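Local atomic coordinates of putative phytoene/squalene synthase YisP (Bacillus subtilis subsp. subtilis, PDB entry 3WE9), a protein that hydrolyses farnesyl diphosphate to farnesol and diphosphate and takes part in biofilm formation. Residues K113-D116 / E120-M123; L122-R127 / K174-R179; M182-Y187 / W205-F210; K199-T204 / D254-H259. One frame throughout, in Å; residues are numbered along the deposited sequence.

Interaction 1. Residues K113-D116 / E120-M123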
# COMPACT_ATOMS: atom_id res chain seq x y z
N LYS A 113 19.62 -9.08 -5.46
CA LYS A 113 19.37 -10.35 -6.11
C LYS A 113 17.90 -10.59 -6.34
O LYS A 113 17.06 -10.22 -5.51
CB LYS A 113 19.97 -11.50 -5.28
CG LYS A 113 21.45 -11.34 -5.01
CD LYS A 113 22.07 -12.63 -4.54
CE LYS A 113 23.58 -12.57 -4.68
NZ LYS A 113 24.19 -13.92 -4.61
N PRO A 114 17.56 -11.22 -7.47
CA PRO A 114 16.18 -11.52 -7.83
C PRO A 114 15.53 -12.45 -6.81
O PRO A 114 16.20 -13.25 -6.17
CB PRO A 114 16.32 -12.18 -9.21
CG PRO A 114 17.64 -11.62 -9.74
CD PRO A 114 18.50 -11.64 -8.53
N TYR A 115 14.21 -12.31 -6.65
CA TYR A 115 13.48 -13.16 -5.73
C TYR A 115 13.33 -14.51 -6.40
O TYR A 115 13.17 -14.58 -7.61
CB TYR A 115 12.10 -12.57 -5.43
CG TYR A 115 12.10 -11.40 -4.47
CD1 TYR A 115 13.30 -10.87 -3.96
CD2 TYR A 115 10.91 -10.81 -4.07
CE1 TYR A 115 13.29 -9.77 -3.09
CE2 TYR A 115 10.89 -9.72 -3.21
CZ TYR A 115 12.07 -9.21 -2.72
OH TYR A 115 12.04 -8.11 -1.89
N ASP A 116 13.39 -15.58 -5.61
CA ASP A 116 13.29 -16.92 -6.18
C ASP A 116 11.89 -17.50 -6.07
O ASP A 116 11.28 -17.86 -7.07
CB ASP A 116 14.29 -17.85 -5.48
CG ASP A 116 14.41 -19.19 -6.18
OD1 ASP A 116 14.78 -19.21 -7.37
OD2 ASP A 116 14.13 -20.23 -5.53
N GLU A 120 8.97 -15.45 -1.17
CA GLU A 120 9.90 -14.36 -0.92
C GLU A 120 9.24 -13.01 -1.23
O GLU A 120 9.41 -12.04 -0.48
CB GLU A 120 11.16 -14.55 -1.76
CG GLU A 120 12.30 -13.61 -1.37
CD GLU A 120 13.62 -13.98 -2.02
OE1 GLU A 120 14.61 -13.25 -1.81
OE2 GLU A 120 13.67 -15.01 -2.74
N LEU A 121 8.49 -12.95 -2.33
CA LEU A 121 7.80 -11.71 -2.69
C LEU A 121 6.71 -11.41 -1.65
O LEU A 121 6.55 -10.27 -1.22
CB LEU A 121 7.15 -11.83 -4.07
CG LEU A 121 6.32 -10.63 -4.54
CD1 LEU A 121 7.20 -9.39 -4.66
CD2 LEU A 121 5.67 -10.95 -5.87
N LEU A 122 5.97 -12.45 -1.26
CA LEU A 122 4.89 -12.30 -0.28
C LEU A 122 5.42 -11.87 1.08
O LEU A 122 4.81 -11.04 1.76
CB LEU A 122 4.14 -13.63 -0.12
CG LEU A 122 3.38 -14.14 -1.35
CD1 LEU A 122 2.70 -15.47 -1.03
CD2 LEU A 122 2.36 -13.10 -1.77
N MET A 123 6.55 -12.43 1.48
CA MET A 123 7.16 -12.09 2.76
C MET A 123 7.57 -10.63 2.73
O MET A 123 7.46 -9.91 3.72
CB MET A 123 8.38 -12.99 3.00
CG MET A 123 9.20 -12.63 4.24
SD MET A 123 8.24 -12.55 5.77
CE MET A 123 7.52 -14.15 5.83
O HOH W 1 16.57 -14.57 -3.39

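Interaction 2. Residues L122-R127 / K174-R179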
# COMPACT_ATOMS: atom_id res chain seq x y z
N LEU A 122 5.97 -12.45 -1.26
CA LEU A 122 4.89 -12.30 -0.28
C LEU A 122 5.42 -11.87 1.08
O LEU A 122 4.81 -11.04 1.76
CB LEU A 122 4.14 -13.63 -0.12
CG LEU A 122 3.38 -14.14 -1.35
CD1 LEU A 122 2.70 -15.47 -1.03
CD2 LEU A 122 2.36 -13.10 -1.77
N MET A 123 6.55 -12.43 1.48
CA MET A 123 7.16 -12.09 2.76
C MET A 123 7.57 -10.63 2.73
O MET A 123 7.46 -9.91 3.72
CB MET A 123 8.38 -12.99 3.00
CG MET A 123 9.20 -12.63 4.24
SD MET A 123 8.24 -12.55 5.77
CE MET A 123 7.52 -14.15 5.83
N TYR A 124 8.03 -10.18 1.57
CA TYR A 124 8.43 -8.79 1.43
C TYR A 124 7.24 -7.84 1.51
O TYR A 124 7.32 -6.78 2.13
CB TYR A 124 9.16 -8.57 0.12
CG TYR A 124 9.67 -7.16 0.02
CD1 TYR A 124 10.58 -6.67 0.96
CD2 TYR A 124 9.23 -6.31 -0.99
CE1 TYR A 124 11.03 -5.36 0.90
CE2 TYR A 124 9.68 -4.99 -1.05
CZ TYR A 124 10.58 -4.53 -0.11
OH TYR A 124 11.04 -3.24 -0.17
N ALA A 125 6.15 -8.20 0.84
CA ALA A 125 4.95 -7.37 0.86
C ALA A 125 4.40 -7.35 2.29
O ALA A 125 3.84 -6.36 2.74
CB ALA A 125 3.90 -7.94 -0.09
N TYR A 126 4.59 -8.46 2.98
CA TYR A 126 4.13 -8.60 4.36
C TYR A 126 4.88 -7.67 5.30
O TYR A 126 4.27 -6.97 6.11
CB TYR A 126 4.30 -10.06 4.82
CG TYR A 126 4.06 -10.28 6.30
CD1 TYR A 126 2.85 -9.95 6.89
CD2 TYR A 126 5.06 -10.83 7.11
CE1 TYR A 126 2.63 -10.15 8.25
CE2 TYR A 126 4.85 -11.04 8.47
CZ TYR A 126 3.63 -10.70 9.04
OH TYR A 126 3.42 -10.91 10.38
N ARG A 127 6.20 -7.63 5.16
CA ARG A 127 7.04 -6.80 6.02
C ARG A 127 6.93 -5.31 5.76
O ARG A 127 7.34 -4.50 6.59
CB ARG A 127 8.51 -7.22 5.89
CG ARG A 127 8.78 -8.69 6.14
CD ARG A 127 10.28 -8.99 6.01
NE ARG A 127 10.82 -8.55 4.73
CZ ARG A 127 11.21 -9.36 3.75
NH1 ARG A 127 11.12 -10.68 3.90
NH2 ARG A 127 11.69 -8.87 2.62
N LYS A 174 12.05 -5.18 -11.36
CA LYS A 174 12.10 -6.45 -12.09
C LYS A 174 12.64 -7.56 -11.20
O LYS A 174 12.26 -8.72 -11.34
CB LYS A 174 12.98 -6.32 -13.34
CG LYS A 174 12.42 -5.42 -14.44
CD LYS A 174 13.33 -5.46 -15.66
CE LYS A 174 12.73 -4.74 -16.86
NZ LYS A 174 12.56 -3.29 -16.61
N ASN A 175 13.52 -7.20 -10.27
CA ASN A 175 14.12 -8.17 -9.35
C ASN A 175 13.11 -8.83 -8.41
O ASN A 175 13.37 -9.92 -7.89
CB ASN A 175 15.20 -7.50 -8.49
CG ASN A 175 16.55 -7.46 -9.18
OD1 ASN A 175 17.48 -6.82 -8.70
ND2 ASN A 175 16.66 -8.14 -10.31
N ARG A 176 11.98 -8.17 -8.19
CA ARG A 176 10.98 -8.74 -7.30
C ARG A 176 10.10 -9.82 -7.94
O ARG A 176 9.36 -10.50 -7.24
CB ARG A 176 10.12 -7.62 -6.68
CG ARG A 176 10.95 -6.63 -5.85
CD ARG A 176 10.09 -5.66 -5.05
NE ARG A 176 10.86 -4.56 -4.46
CZ ARG A 176 11.79 -4.70 -3.51
NH1 ARG A 176 12.08 -5.90 -3.02
NH2 ARG A 176 12.44 -3.64 -3.06
N ILE A 177 10.19 -9.97 -9.26
CA ILE A 177 9.42 -11.01 -9.95
C ILE A 177 10.06 -12.36 -9.58
O ILE A 177 11.24 -12.60 -9.84
CB ILE A 177 9.47 -10.84 -11.48
CG1 ILE A 177 8.92 -9.46 -11.86
CG2 ILE A 177 8.67 -11.95 -12.15
CD1 ILE A 177 9.21 -9.07 -13.29
N PRO A 178 9.27 -13.27 -8.97
CA PRO A 178 9.75 -14.59 -8.57
C PRO A 178 10.22 -15.46 -9.73
O PRO A 178 9.45 -15.81 -10.62
CB PRO A 178 8.54 -15.19 -7.85
CG PRO A 178 7.80 -14.00 -7.36
CD PRO A 178 7.88 -13.07 -8.54
N ARG A 179 11.51 -15.81 -9.70
CA ARG A 179 12.08 -16.64 -10.76
C ARG A 179 11.41 -18.00 -10.88
O ARG A 179 11.35 -18.57 -11.98
CB ARG A 179 13.59 -16.78 -10.55
CG ARG A 179 14.43 -15.73 -11.29
CD ARG A 179 13.91 -14.30 -11.08
NE ARG A 179 14.71 -13.33 -11.83
CZ ARG A 179 14.50 -12.02 -11.84
NH1 ARG A 179 13.51 -11.48 -11.12
NH2 ARG A 179 15.30 -11.24 -12.55

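Interaction 3. Residues M182-Y187 / W205-F210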
# COMPACT_ATOMS: atom_id res chain seq x y z
N MET A 182 8.31 -17.37 -12.86
CA MET A 182 8.68 -17.16 -14.25
C MET A 182 8.93 -18.52 -14.92
O MET A 182 8.45 -18.77 -16.03
CB MET A 182 9.95 -16.31 -14.35
CG MET A 182 9.74 -14.83 -14.10
SD MET A 182 11.30 -13.99 -13.78
CE MET A 182 12.16 -14.18 -15.37
N GLN A 183 9.67 -19.38 -14.23
CA GLN A 183 10.01 -20.70 -14.75
C GLN A 183 8.79 -21.56 -15.02
O GLN A 183 8.78 -22.35 -15.96
CB GLN A 183 10.95 -21.43 -13.78
CG GLN A 183 11.44 -22.79 -14.28
CD GLN A 183 12.45 -23.44 -13.35
OE1 GLN A 183 12.17 -23.68 -12.18
NE2 GLN A 183 13.64 -23.72 -13.88
N GLN A 184 7.77 -21.42 -14.18
CA GLN A 184 6.52 -22.15 -14.30
C GLN A 184 5.90 -21.94 -15.68
O GLN A 184 5.38 -22.87 -16.29
CB GLN A 184 5.50 -21.64 -13.27
CG GLN A 184 5.47 -22.32 -11.93
CD GLN A 184 4.67 -21.53 -10.90
OE1 GLN A 184 3.65 -20.92 -11.22
NE2 GLN A 184 5.12 -21.56 -9.66
N PHE A 185 5.95 -20.69 -16.14
CA PHE A 185 5.34 -20.31 -17.41
C PHE A 185 6.28 -20.11 -18.59
O PHE A 185 5.84 -19.75 -19.68
CB PHE A 185 4.50 -19.05 -17.17
CG PHE A 185 3.49 -19.20 -16.06
CD1 PHE A 185 2.48 -20.16 -16.15
CD2 PHE A 185 3.58 -18.42 -14.91
CE1 PHE A 185 1.58 -20.35 -15.09
CE2 PHE A 185 2.68 -18.59 -13.85
CZ PHE A 185 1.68 -19.57 -13.94
N GLY A 186 7.58 -20.34 -18.38
CA GLY A 186 8.54 -20.19 -19.45
C GLY A 186 8.94 -18.76 -19.79
O GLY A 186 9.34 -18.48 -20.92
N TYR A 187 8.85 -17.85 -18.82
CA TYR A 187 9.25 -16.47 -19.05
C TYR A 187 10.73 -16.40 -18.70
O TYR A 187 11.13 -16.68 -17.57
CB TYR A 187 8.45 -15.51 -18.15
CG TYR A 187 8.63 -14.05 -18.52
CD1 TYR A 187 8.32 -13.60 -19.81
CD2 TYR A 187 9.11 -13.12 -17.60
CE1 TYR A 187 8.49 -12.26 -20.16
CE2 TYR A 187 9.28 -11.78 -17.94
CZ TYR A 187 8.97 -11.36 -19.23
OH TYR A 187 9.16 -10.04 -19.59
N TRP A 205 2.37 -12.57 -14.43
CA TRP A 205 1.75 -11.42 -13.79
C TRP A 205 0.40 -11.80 -13.16
O TRP A 205 0.13 -11.43 -12.02
CB TRP A 205 1.54 -10.31 -14.83
CG TRP A 205 1.12 -9.00 -14.26
CD1 TRP A 205 1.94 -7.95 -13.93
CD2 TRP A 205 -0.22 -8.57 -14.00
NE1 TRP A 205 1.18 -6.89 -13.48
CE2 TRP A 205 -0.14 -7.24 -13.51
CE3 TRP A 205 -1.48 -9.17 -14.12
CZ2 TRP A 205 -1.28 -6.50 -13.16
CZ3 TRP A 205 -2.62 -8.43 -13.77
CH2 TRP A 205 -2.50 -7.11 -13.29
N GLU A 206 -0.43 -12.52 -13.90
CA GLU A 206 -1.74 -12.92 -13.39
C GLU A 206 -1.64 -13.89 -12.21
O GLU A 206 -2.48 -13.89 -11.32
CB GLU A 206 -2.58 -13.54 -14.52
CG GLU A 206 -3.04 -12.53 -15.60
CD GLU A 206 -4.00 -11.47 -15.06
OE1 GLU A 206 -4.50 -11.62 -13.93
OE2 GLU A 206 -4.26 -10.47 -15.78
N TYR A 207 -0.60 -14.72 -12.21
CA TYR A 207 -0.41 -15.68 -11.12
C TYR A 207 -0.19 -14.91 -9.82
O TYR A 207 -0.71 -15.30 -8.77
CB TYR A 207 0.79 -16.59 -11.41
CG TYR A 207 0.87 -17.81 -10.52
CD1 TYR A 207 0.03 -18.91 -10.72
CD2 TYR A 207 1.78 -17.87 -9.47
CE1 TYR A 207 0.11 -20.04 -9.91
CE2 TYR A 207 1.87 -19.00 -8.65
CZ TYR A 207 1.03 -20.08 -8.88
OH TYR A 207 1.13 -21.20 -8.09
N ILE A 208 0.59 -13.83 -9.89
CA ILE A 208 0.87 -13.00 -8.72
C ILE A 208 -0.36 -12.14 -8.39
O ILE A 208 -0.69 -11.93 -7.23
CB ILE A 208 2.11 -12.09 -8.97
CG1 ILE A 208 3.33 -12.96 -9.29
CG2 ILE A 208 2.39 -11.20 -7.75
CD1 ILE A 208 4.54 -12.18 -9.77
N ALA A 209 -1.03 -11.64 -9.43
CA ALA A 209 -2.23 -10.81 -9.23
C ALA A 209 -3.32 -11.63 -8.52
O ALA A 209 -4.11 -11.10 -7.74
CB ALA A 209 -2.74 -10.28 -10.58
N PHE A 210 -3.36 -12.93 -8.81
CA PHE A 210 -4.33 -13.83 -8.19
C PHE A 210 -4.18 -13.79 -6.66
O PHE A 210 -5.18 -13.75 -5.93
CB PHE A 210 -4.12 -15.26 -8.70
CG PHE A 210 -5.17 -16.23 -8.24
CD1 PHE A 210 -6.34 -16.40 -8.98
CD2 PHE A 210 -5.01 -16.95 -7.07
CE1 PHE A 210 -7.34 -17.28 -8.54
CE2 PHE A 210 -5.99 -17.83 -6.62
CZ PHE A 210 -7.16 -18.00 -7.36
O HOH W 2 4.45 -20.92 -7.11

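Interaction 4. Residues K199-T204 / D254-H259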
# COMPACT_ATOMS: atom_id res chain seq x y z
N LYS A 199 2.75 -13.97 -23.68
CA LYS A 199 1.84 -14.82 -22.92
C LYS A 199 2.49 -15.31 -21.62
O LYS A 199 1.86 -15.34 -20.57
CB LYS A 199 1.40 -16.02 -23.76
CG LYS A 199 0.46 -16.97 -23.03
CD LYS A 199 -0.81 -16.26 -22.58
CE LYS A 199 -1.78 -17.24 -21.91
NZ LYS A 199 -3.01 -16.56 -21.41
N ALA A 200 3.76 -15.70 -21.71
CA ALA A 200 4.50 -16.18 -20.54
C ALA A 200 4.53 -15.09 -19.47
O ALA A 200 4.42 -15.39 -18.27
CB ALA A 200 5.92 -16.55 -20.95
N PHE A 201 4.68 -13.84 -19.88
CA PHE A 201 4.70 -12.75 -18.91
C PHE A 201 3.34 -12.50 -18.28
O PHE A 201 3.24 -12.32 -17.07
CB PHE A 201 5.19 -11.44 -19.53
CG PHE A 201 5.07 -10.28 -18.58
CD1 PHE A 201 5.83 -10.24 -17.41
CD2 PHE A 201 4.15 -9.25 -18.81
CE1 PHE A 201 5.68 -9.21 -16.48
CE2 PHE A 201 3.99 -8.22 -17.89
CZ PHE A 201 4.76 -8.19 -16.72
N THR A 202 2.29 -12.46 -19.10
CA THR A 202 0.96 -12.19 -18.56
C THR A 202 0.53 -13.31 -17.61
O THR A 202 -0.16 -13.05 -16.63
CB THR A 202 -0.09 -11.99 -19.69
OG1 THR A 202 -0.12 -13.15 -20.54
CG2 THR A 202 0.26 -10.76 -20.52
N MET A 203 0.93 -14.54 -17.90
CA MET A 203 0.60 -15.66 -17.01
C MET A 203 1.33 -15.48 -15.68
O MET A 203 0.77 -15.76 -14.62
CB MET A 203 1.00 -16.99 -17.65
CG MET A 203 0.07 -17.41 -18.77
SD MET A 203 0.59 -18.96 -19.51
CE MET A 203 -0.23 -20.14 -18.42
N THR A 204 2.57 -15.02 -15.74
CA THR A 204 3.38 -14.77 -14.55
C THR A 204 2.72 -13.66 -13.74
O THR A 204 2.52 -13.78 -12.53
CB THR A 204 4.81 -14.34 -14.94
OG1 THR A 204 5.46 -15.41 -15.63
CG2 THR A 204 5.62 -13.95 -13.69
N ASP A 254 1.22 -3.47 -19.96
CA ASP A 254 2.36 -2.70 -20.45
C ASP A 254 3.11 -2.00 -19.30
O ASP A 254 3.44 -0.81 -19.40
CB ASP A 254 1.84 -1.67 -21.47
CG ASP A 254 2.88 -1.28 -22.51
OD1 ASP A 254 3.93 -1.94 -22.64
OD2 ASP A 254 2.62 -0.29 -23.23
N VAL A 255 3.39 -2.75 -18.24
CA VAL A 255 4.06 -2.21 -17.06
C VAL A 255 5.57 -2.05 -17.11
O VAL A 255 6.16 -1.52 -16.17
CB VAL A 255 3.70 -3.04 -15.79
CG1 VAL A 255 2.21 -2.95 -15.53
CG2 VAL A 255 4.14 -4.49 -15.98
N PHE A 256 6.20 -2.51 -18.19
CA PHE A 256 7.65 -2.34 -18.33
C PHE A 256 7.90 -0.95 -18.92
O PHE A 256 8.96 -0.35 -18.72
CB PHE A 256 8.24 -3.39 -19.29
CG PHE A 256 8.25 -4.79 -18.74
CD1 PHE A 256 9.01 -5.11 -17.61
CD2 PHE A 256 7.51 -5.79 -19.35
CE1 PHE A 256 9.03 -6.42 -17.11
CE2 PHE A 256 7.52 -7.10 -18.85
CZ PHE A 256 8.28 -7.41 -17.74
N GLN A 257 6.91 -0.44 -19.64
CA GLN A 257 7.00 0.87 -20.29
C GLN A 257 6.38 2.02 -19.50
O GLN A 257 6.90 3.14 -19.51
CB GLN A 257 6.33 0.81 -21.67
CG GLN A 257 7.02 -0.10 -22.66
CD GLN A 257 8.51 0.16 -22.74
OE1 GLN A 257 8.95 1.30 -22.80
NE2 GLN A 257 9.30 -0.91 -22.75
N TYR A 258 5.26 1.75 -18.83
CA TYR A 258 4.55 2.76 -18.06
C TYR A 258 4.25 2.32 -16.63
O TYR A 258 4.10 1.13 -16.36
CB TYR A 258 3.21 3.08 -18.71
CG TYR A 258 3.29 3.63 -20.11
CD1 TYR A 258 3.41 5.00 -20.34
CD2 TYR A 258 3.20 2.78 -21.21
CE1 TYR A 258 3.43 5.51 -21.63
CE2 TYR A 258 3.23 3.28 -22.51
CZ TYR A 258 3.34 4.65 -22.71
OH TYR A 258 3.35 5.15 -23.99
N HIS A 259 4.14 3.30 -15.74
CA HIS A 259 3.77 3.05 -14.35
C HIS A 259 2.27 3.34 -14.32
O HIS A 259 1.84 4.46 -14.59
CB HIS A 259 4.51 4.01 -13.41
CG HIS A 259 4.03 3.95 -11.99
ND1 HIS A 259 4.59 4.71 -10.98
CD2 HIS A 259 3.04 3.23 -11.41
CE1 HIS A 259 3.95 4.47 -9.85
NE2 HIS A 259 3.01 3.58 -10.08

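Interaction 1. Residues K113-D116 / E120-M123
The aromatic ring of Tyr115 carries the side chain of Glu120 over one face: CG of Glu120 stands 4.0 Å from the centroid of the Tyr115 ring in a CH-pi contact, shifted toward the rim. The carboxylate beyond it runs nearly parallel to the ring, the two planes being 17° apart, and its OE1 comes within 3.5 Å of Tyr115 CD1. Leu121 reaches the CD2 flank of the same ring with its backbone, Tyr115 CD2 lying 3.5 Å from Leu121 CA, while Leu121 CB adds an apolar contact with Tyr115 CD2. CG of Glu120 is anti to the backbone N (chi1 -169°), and the extended chain beyond it carries the carboxylate across the ring to the peptide that follows Tyr115. There OE2 of Glu120 accepts a hydrogen bond from the backbone N of Asp116, 2.9 Å long and almost straight; the N-H approaches from above the carboxylate plane. A water 2.8 Å from Glu120 OE1 and 3.1 Å from Pro114 O lies between the two oxygens, though it cannot serve every acceptor near it. Backbone bonds of Tyr115 with Asn175 and Arg179 join this loop to the one ahead of helix 179-185, and Leu121 also packs on Leu161 and Phe164 of helix 145-165. Glu120 lies in the first turn of helix 118-140, where a negative charge is probably favoured by the helix dipole. By spanning the Tyr115 ring to grip a peptide N-H, it ties the loop ahead of the helix back onto the helix start, using its aliphatic part for packing and its acid group for the bond.

Interaction 2. Residues L122-R127 / K174-R179
Tyr124 and Arg176 make the whole contact, ring against guanidinium, face to face. The two planes are 12° apart, and NH1 of Arg176 sits over the rim of the ring, 3.2 Å from Tyr124 CE2, which in turn lies over the centre of the guanidinium. The Tyr124 ring is brought there by a CG anti to the backbone N (chi1 -176°), and an extended Arg176 chain meets it. Lying above the phenol, NH2 of Arg176 is 3.2 Å from Tyr124 OH but at a poor angle for hydrogen bonding, so flat-on contact, probably helped by the positive charge over the ring, carries the pair. An alanine in place of Tyr124 would probably strip the guanidinium of the surface it lies on and leave it freer to turn.

The hydrogen bonds lie within residues 174-179, none crossing to 122-127. Arg179 NH1 donates within its guanidinium plane to Lys174 O at 3.0 Å and to Ile177 O at 2.8 Å. Lys174 O also accepts from Ile177 N, the two donors arriving from opposite faces of its carbonyl plane. A salt bridge joins Arg179 NE to Glu189.

Arg176 stands on a type I beta turn from Lys174 to Ile177, which Pro178 follows at the N-cap of helix 179-185: a compact connection between helices in the all-helical squalene/phytoene synthase fold, with Arg176 reaching out to helix 118-140.

Interaction 3. Residues M182-Y187 / W205-F210
An amide oxygen over an aromatic face is the oddity here: OE1 of Gln184 sits above the ring of Tyr207, 3.6 Å from Tyr207 CZ and displaced toward the rim. The amide stands nearly upright on the ring, their planes 80° apart. Oxygen lone pairs probably gain little from the electron-rich face, but the other end of the amide is engaged, Gln184 NE2 donating to a water at 2.7 Å that also makes a weak, long bond with Tyr207 OH.

Phe185 meets the same phenol in an offset edge-to-face pair, centroids 5.6 Å apart and planes at 64°. Its CZ leads, 3.7 Å from Tyr207 CD1, and CE2 comes equally near Tyr207 CB. With CG anti to the carbonyl carbon (chi1 -54°), the Phe185 ring leans toward helix 199-221, with Gln184 CB over the centre of one face. A serine in place of Phe185 would probably open a gap beside Tyr207 and deprive its ring of the aromatic edge.

A Schellman motif closes the helix, with Gly186 at positive phi as C-prime and Tyr187 N bonded to Met182 O.

Around this surface contact, Phe185 also rests on Met203 and Thr204, one turn earlier on helix 199-221. On that helix Trp205 packs against helix 228-250 and Glu206 forms a salt bridge with its Arg249, so this part of helix 199-221 touches helix 179-185 through Tyr207 and helix 228-250 through Trp205 and Glu206.

Interaction 4. Residues K199-T204 / D254-H259
At the start of helix 199-221, Phe201 meets Phe256 and Val255 from the loop that follows helix 228-250, in a buried apolar contact. The two phenylalanines come from opposite directions. CE2 of Phe256 stands over the centre of the Phe201 ring, and Phe256 CZ is 3.4 Å from Phe201 CE1. With centroids 4.6 Å apart and planes at 45°, the rings meet obliquely. CG2 of Val255 approaches the edge of the Phe201 ring, 3.8 Å from its CZ. CG of Phe201 is anti to the backbone N (chi1 174°), which sends the ring out from the helix toward both partners.

In this helical fold the contact fixes the loop beyond helix 228-250 against the first turn of helix 199-221, and Tyr187, just after helix 179-185, touches both phenylalanines. Asn198 OD1, immediately ahead of the helix, accepts a hydrogen bond from Phe201 N. Two threonines bond back along the helix: Thr202 OG1 donates to Lys199 O at 3.0 Å, and Thr204 OG1 donates to Ala200 O at 2.8 Å. Each of these carbonyls also takes a backbone N-H, from Met203 and Thr204 respectively. Leu168 is touched by the side chain of Phe201 and hydrogen-bonded through the backbone to Val255.

In the fold
From the N terminus, interaction 1 comes first and closes only a short turn, joining the loop at 113-116 to the start of helix 118-140. Interaction 2 begins on the same helix, at the residues where interaction 1 ends, and closes a much longer loop at 174-179; the two lie side by side, with Tyr115 OH packed against Tyr124. Interaction 3 opens afterwards, and its segments alternate with those of interaction 4, so these loops cross on helix 199-221. Ile177 touches Met182 and Thr204, and Leu121 touches Ile208. Interactions 1 and 2 thus tie helix 118-140 to two loops, interaction 3 ties helix 179-185 to helix 199-221, and interaction 4 ties the latter to the loop after helix 228-250.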